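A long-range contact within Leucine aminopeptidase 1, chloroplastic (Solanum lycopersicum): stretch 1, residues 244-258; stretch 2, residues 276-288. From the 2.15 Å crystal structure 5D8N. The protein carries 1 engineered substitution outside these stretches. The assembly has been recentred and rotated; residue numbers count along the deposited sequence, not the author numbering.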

# COMPACT_ATOMS: atom_id res chain seq x y z
N SER A 244 -6.24 -34.74 -40.56
CA SER A 244 -6.85 -35.89 -39.91
C SER A 244 -6.12 -37.22 -40.14
O SER A 244 -6.31 -38.17 -39.39
N ASP A 245 -5.25 -37.29 -41.14
CA ASP A 245 -4.48 -38.51 -41.35
C ASP A 245 -3.23 -38.60 -40.48
O ASP A 245 -2.70 -39.70 -40.31
N VAL A 246 -2.86 -37.49 -39.83
CA VAL A 246 -1.74 -37.50 -38.88
C VAL A 246 -2.01 -36.96 -37.48
O VAL A 246 -1.19 -37.13 -36.58
N ILE A 247 -3.14 -36.28 -37.30
CA ILE A 247 -3.52 -35.79 -35.98
C ILE A 247 -4.91 -36.30 -35.60
O ILE A 247 -5.88 -36.06 -36.29
N SER A 248 -4.99 -36.93 -34.43
CA SER A 248 -6.25 -37.30 -33.83
C SER A 248 -6.53 -36.39 -32.63
O SER A 248 -5.61 -35.78 -32.05
N VAL A 249 -7.79 -36.36 -32.22
CA VAL A 249 -8.19 -35.50 -31.11
C VAL A 249 -9.13 -36.24 -30.18
O VAL A 249 -9.94 -37.06 -30.63
N ASN A 250 -8.97 -35.99 -28.89
CA ASN A 250 -9.92 -36.41 -27.88
C ASN A 250 -10.11 -35.26 -26.88
O ASN A 250 -9.15 -34.76 -26.30
N ILE A 251 -11.35 -34.77 -26.81
CA ILE A 251 -11.73 -33.71 -25.91
C ILE A 251 -12.47 -34.34 -24.74
O ILE A 251 -13.49 -35.00 -24.95
N LEU A 252 -11.92 -34.23 -23.54
CA LEU A 252 -12.61 -34.75 -22.34
C LEU A 252 -13.39 -33.64 -21.66
O LEU A 252 -12.84 -32.58 -21.36
N ASP A 253 -14.64 -33.94 -21.28
CA ASP A 253 -15.44 -33.00 -20.50
C ASP A 253 -15.27 -33.22 -18.99
O ASP A 253 -14.43 -34.01 -18.56
N ALA A 254 -15.87 -32.35 -18.20
CA ALA A 254 -15.63 -32.31 -16.76
C ALA A 254 -15.88 -33.67 -16.13
O ALA A 254 -15.15 -34.07 -15.22
N GLU A 255 -16.90 -34.38 -16.61
CA GLU A 255 -17.30 -35.66 -16.03
C GLU A 255 -16.26 -36.73 -16.33
O GLU A 255 -15.89 -37.50 -15.46
N GLN A 256 -15.73 -36.71 -17.55
CA GLN A 256 -14.61 -37.59 -17.86
C GLN A 256 -13.34 -37.29 -17.04
O GLN A 256 -12.61 -38.20 -16.64
N CYS A 257 -13.07 -36.02 -16.78
CA CYS A 257 -11.88 -35.68 -16.00
C CYS A 257 -12.11 -36.07 -14.54
O CYS A 257 -11.17 -36.45 -13.81
N LYS A 258 -13.37 -36.08 -14.14
CA LYS A 258 -13.69 -36.47 -12.78
C LYS A 258 -13.47 -37.95 -12.61
O LYS A 258 -12.91 -38.38 -11.61
N PRO A 276 -17.94 -23.97 -19.27
CA PRO A 276 -17.38 -25.22 -18.76
C PRO A 276 -15.97 -25.50 -19.26
O PRO A 276 -15.61 -25.11 -20.37
N PRO A 277 -15.25 -26.38 -18.55
CA PRO A 277 -13.88 -26.73 -18.88
C PRO A 277 -13.77 -27.92 -19.82
O PRO A 277 -14.70 -28.70 -19.90
N TYR A 278 -12.72 -27.95 -20.63
CA TYR A 278 -12.48 -29.03 -21.56
C TYR A 278 -11.01 -29.36 -21.51
O TYR A 278 -10.14 -28.49 -21.62
N PHE A 279 -10.73 -30.66 -21.47
CA PHE A 279 -9.36 -31.13 -21.43
C PHE A 279 -9.03 -31.60 -22.85
O PHE A 279 -9.66 -32.51 -23.38
N ILE A 280 -8.05 -30.95 -23.44
CA ILE A 280 -7.71 -31.14 -24.83
C ILE A 280 -6.52 -32.07 -24.99
O ILE A 280 -5.45 -31.85 -24.41
N HIS A 281 -6.73 -33.12 -25.78
CA HIS A 281 -5.67 -34.07 -26.11
C HIS A 281 -5.55 -34.31 -27.61
O HIS A 281 -6.40 -34.95 -28.22
N LEU A 282 -4.52 -33.75 -28.22
CA LEU A 282 -4.21 -34.04 -29.62
C LEU A 282 -3.02 -34.97 -29.66
O LEU A 282 -2.14 -34.91 -28.78
N CYS A 283 -2.99 -35.83 -30.66
CA CYS A 283 -1.85 -36.71 -30.90
C CYS A 283 -1.43 -36.69 -32.36
O CYS A 283 -2.25 -36.98 -33.25
N PHE A 284 -0.18 -36.32 -32.60
CA PHE A 284 0.40 -36.37 -33.93
C PHE A 284 1.22 -37.64 -34.08
O PHE A 284 2.07 -37.92 -33.23
N LYS A 285 1.10 -38.24 -35.27
CA LYS A 285 1.85 -39.45 -35.64
C LYS A 285 1.66 -39.69 -37.14
O LYS A 285 0.50 -39.74 -37.56
N THR A 286 2.70 -39.88 -37.94
CA THR A 286 2.50 -40.42 -39.31
C THR A 286 2.13 -41.91 -39.25
O THR A 286 2.50 -42.60 -38.29
N PRO A 287 1.29 -42.39 -40.18
CA PRO A 287 0.76 -43.76 -40.10
C PRO A 287 1.82 -44.87 -40.28
O PRO A 287 1.58 -46.03 -39.97
N THR A 288 3.03 -44.49 -40.68
CA THR A 288 4.08 -45.45 -40.93
C THR A 288 4.56 -46.10 -39.64
O THR A 288 4.26 -45.60 -38.56

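The two strands run antiparallel, so walking up stretch 2 means walking down stretch 1, and the side chains of paired residues share a face of the sheet. Ile247, Val249 and Ile251 line one face with Phe284, Leu282 and Ile280; Ser248, Asn250 and Leu252 line the other with Cys283, His281 and Phe279.

On stretch 2 the contact begins at Pro277, whose ring, C-gamma endo, sets CG 4.1 Å from Ala254 CB at the start of the helix. A water closes the same corner: it accepts from Ala254 N at 3.0 Å and donates to Pro277 O at 2.7 Å, joining two backbone groups too far apart to bond directly, Ala254 N and Pro277 O being 4.2 Å apart. Tyr278 (chi1 m) leans its ring along stretch 1, with CD1 3.8 Å from Ile251 CG2 and CE1 4.2 Å from Asp253 CB. The carboxylate of Asp253 leads away from this strand and instead caps the helix, OD1 accepting from Gln256 N at 3.0 Å.

Phe279 (chi1 t) buries a large area although its ring end leads away from stretch 1. Its CB lies 4.0 Å from Leu252 CB and 3.5 Å from Cys257 SG, so one residue meets both the strand and the helix that follows it; Cys257, chi1 m, points toward stretch 2. The SG sits 5.0 Å from the Phe279 ring centroid, an oblique sulfur-aromatic approach. Beneath these side chains, Leu252 N donates to Phe279 O at 2.8 Å and Phe279 N returns a bond to Leu252 O at 2.9 Å.

On the other face, Ile280 (m, t) meets its partner through CG1, 4.0 Å from Ile251 CD1. The m, m rotamer of Ile251 brings the end of that side chain nearer to stretch 2. His281 and Asn250, both chi1 t, form a polar pair that uses a water as its linker: the water accepts from Asn250 ND2 at 2.9 Å and lies 2.9 Å from His281 ND1, also hydrogen-bonded.

In Leu282 (m, t) a single methyl, CD2, serves two neighbours on one face: it is 3.5 Å from Val249 CB, directly across, and 4.0 Å from Ile247 CG2, diagonally. Cys283 (t) faces Ser248 (p), its CB 3.7 Å from Ser248 OG, a small-beside-small match over a reciprocal pair of backbone bonds, each 3.0 Å: Ser248 N to Cys283 O and Cys283 N to Ser248 O.

Phe284 (t) takes Ile247 CG1 at its ring edge, 3.9 Å from CD1, while its CE1 lies 3.7 Å from Val246 CB. Beyond it the pairing frays. Lys285 N still donates to Val246 O at 2.9 Å, but a water then bridges the two stretches, donating to Asp245 O at 2.9 Å and Lys285 O at 2.5 Å. Although Thr286 directs its CB away, its CG2 is 4.2 Å from Val246 CG1. Pro287 finishes the contact, with CD 4.2 Å from that same Val246 CG1 and CG 3.8 Å from Asp245 O.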

# COMPACT_ATOMS: atom_id res chain seq x y z
CB SER A 244 -8.32 -36.05 -40.33
OG SER A 244 -8.38 -36.23 -41.73
CB ASP A 245 -4.09 -38.67 -42.82
CG ASP A 245 -3.14 -37.60 -43.29
OD1 ASP A 245 -3.22 -36.47 -42.78
OD2 ASP A 245 -2.38 -37.87 -44.23
CB VAL A 246 -0.54 -36.74 -39.47
CG1 VAL A 246 -0.01 -37.50 -40.69
CG2 VAL A 246 -0.91 -35.33 -39.85
CB ILE A 247 -3.45 -34.25 -35.91
CG1 ILE A 247 -2.00 -33.77 -36.09
CG2 ILE A 247 -4.00 -33.78 -34.57
CD1 ILE A 247 -1.85 -32.26 -36.20
CB SER A 248 -6.21 -38.75 -33.36
OG SER A 248 -5.23 -38.92 -32.35
CB VAL A 249 -8.86 -34.20 -31.60
CG1 VAL A 249 -10.13 -34.50 -32.38
CG2 VAL A 249 -9.17 -33.31 -30.42
CB ASN A 250 -9.38 -37.67 -27.17
CG ASN A 250 -10.43 -38.39 -26.33
OD1 ASN A 250 -11.64 -38.23 -26.51
ND2 ASN A 250 -9.95 -39.16 -25.37
CB ILE A 251 -12.66 -32.70 -26.59
CG1 ILE A 251 -12.01 -32.12 -27.85
CG2 ILE A 251 -13.02 -31.57 -25.64
CD1 ILE A 251 -10.64 -31.52 -27.62
CB LEU A 252 -11.60 -35.37 -21.37
CG LEU A 252 -10.54 -36.31 -21.94
CD1 LEU A 252 -9.75 -36.92 -20.80
CD2 LEU A 252 -11.21 -37.44 -22.68
CB ASP A 253 -16.92 -33.04 -20.94
CG ASP A 253 -17.63 -34.34 -20.57
OD1 ASP A 253 -17.13 -35.10 -19.71
OD2 ASP A 253 -18.69 -34.59 -21.17
CB ALA A 254 -16.52 -31.28 -16.09
CB GLU A 255 -18.66 -36.16 -16.56
CG GLU A 255 -19.86 -35.69 -15.76
CD GLU A 255 -19.80 -36.03 -14.26
OE1 GLU A 255 -19.83 -37.22 -13.86
OE2 GLU A 255 -19.73 -35.10 -13.43
CB GLN A 256 -14.32 -37.53 -19.35
CG GLN A 256 -15.44 -38.10 -20.22
CD GLN A 256 -15.20 -37.81 -21.70
OE1 GLN A 256 -15.36 -36.69 -22.16
NE2 GLN A 256 -14.69 -38.81 -22.40
CB CYS A 257 -11.60 -34.18 -16.11
SG CYS A 257 -11.06 -33.72 -17.78
CB LYS A 258 -15.14 -36.11 -12.45
CG LYS A 258 -15.59 -36.45 -11.04
CD LYS A 258 -16.94 -35.78 -10.82
CE LYS A 258 -17.51 -36.09 -9.45
NZ LYS A 258 -18.82 -35.40 -9.29
CB PRO A 276 -18.34 -26.29 -19.31
CG PRO A 276 -19.55 -25.59 -19.83
CD PRO A 276 -19.18 -24.16 -20.05
CB PRO A 277 -13.32 -27.16 -17.54
CG PRO A 277 -14.48 -27.78 -16.86
CD PRO A 277 -15.69 -27.00 -17.29
CB TYR A 278 -12.88 -28.64 -22.99
CG TYR A 278 -14.37 -28.50 -23.15
CD1 TYR A 278 -15.19 -29.64 -23.26
CD2 TYR A 278 -15.00 -27.27 -23.04
CE1 TYR A 278 -16.58 -29.55 -23.24
CE2 TYR A 278 -16.38 -27.17 -23.06
CZ TYR A 278 -17.16 -28.31 -23.21
OH TYR A 278 -18.53 -28.20 -23.16
CB PHE A 279 -9.25 -32.25 -20.38
CG PHE A 279 -7.84 -32.70 -20.11
CD1 PHE A 279 -7.21 -33.61 -20.95
CD2 PHE A 279 -7.21 -32.31 -18.95
CE1 PHE A 279 -5.92 -34.03 -20.68
CE2 PHE A 279 -5.93 -32.74 -18.68
CZ PHE A 279 -5.27 -33.59 -19.55
CB ILE A 280 -7.36 -29.78 -25.47
CG1 ILE A 280 -8.57 -28.86 -25.44
CG2 ILE A 280 -6.89 -29.99 -26.90
CD1 ILE A 280 -8.22 -27.41 -25.70
CB HIS A 281 -5.90 -35.38 -25.36
CG HIS A 281 -4.81 -36.39 -25.56
ND1 HIS A 281 -4.99 -37.74 -25.31
CD2 HIS A 281 -3.56 -36.27 -26.08
CE1 HIS A 281 -3.86 -38.38 -25.56
NE2 HIS A 281 -2.98 -37.52 -26.05
CB LEU A 282 -3.82 -32.77 -30.37
CG LEU A 282 -4.89 -31.69 -30.50
CD1 LEU A 282 -4.28 -30.41 -31.05
CD2 LEU A 282 -5.97 -32.17 -31.45
CB CYS A 283 -2.16 -38.15 -30.50
SG CYS A 283 -0.69 -39.22 -30.60
CB PHE A 284 1.30 -35.16 -34.22
CG PHE A 284 2.16 -35.35 -35.43
CD1 PHE A 284 1.68 -35.04 -36.68
CD2 PHE A 284 3.41 -35.96 -35.33
CE1 PHE A 284 2.42 -35.33 -37.80
CE2 PHE A 284 4.15 -36.27 -36.46
CZ PHE A 284 3.65 -35.95 -37.70
CB LYS A 285 1.15 -40.58 -34.86
CG LYS A 285 1.71 -41.98 -34.90
CD LYS A 285 1.14 -42.83 -33.76
CE LYS A 285 -0.38 -42.95 -33.71
NZ LYS A 285 -1.03 -42.21 -32.58
CB THR A 286 3.72 -40.28 -40.23
OG1 THR A 286 4.85 -40.87 -39.58
CG2 THR A 286 4.01 -38.82 -40.54
CB PRO A 287 -0.23 -43.84 -41.26
CG PRO A 287 -0.51 -42.44 -41.65
CD PRO A 287 0.68 -41.61 -41.27
CB THR A 288 5.26 -44.79 -41.67
OG1 THR A 288 5.76 -43.68 -40.92
CG2 THR A 288 4.83 -44.28 -43.05
O HOH W 1 -1.18 -41.35 -38.55
O HOH W 2 -7.14 -39.62 -25.79
O HOH W 3 -17.12 -29.83 -19.33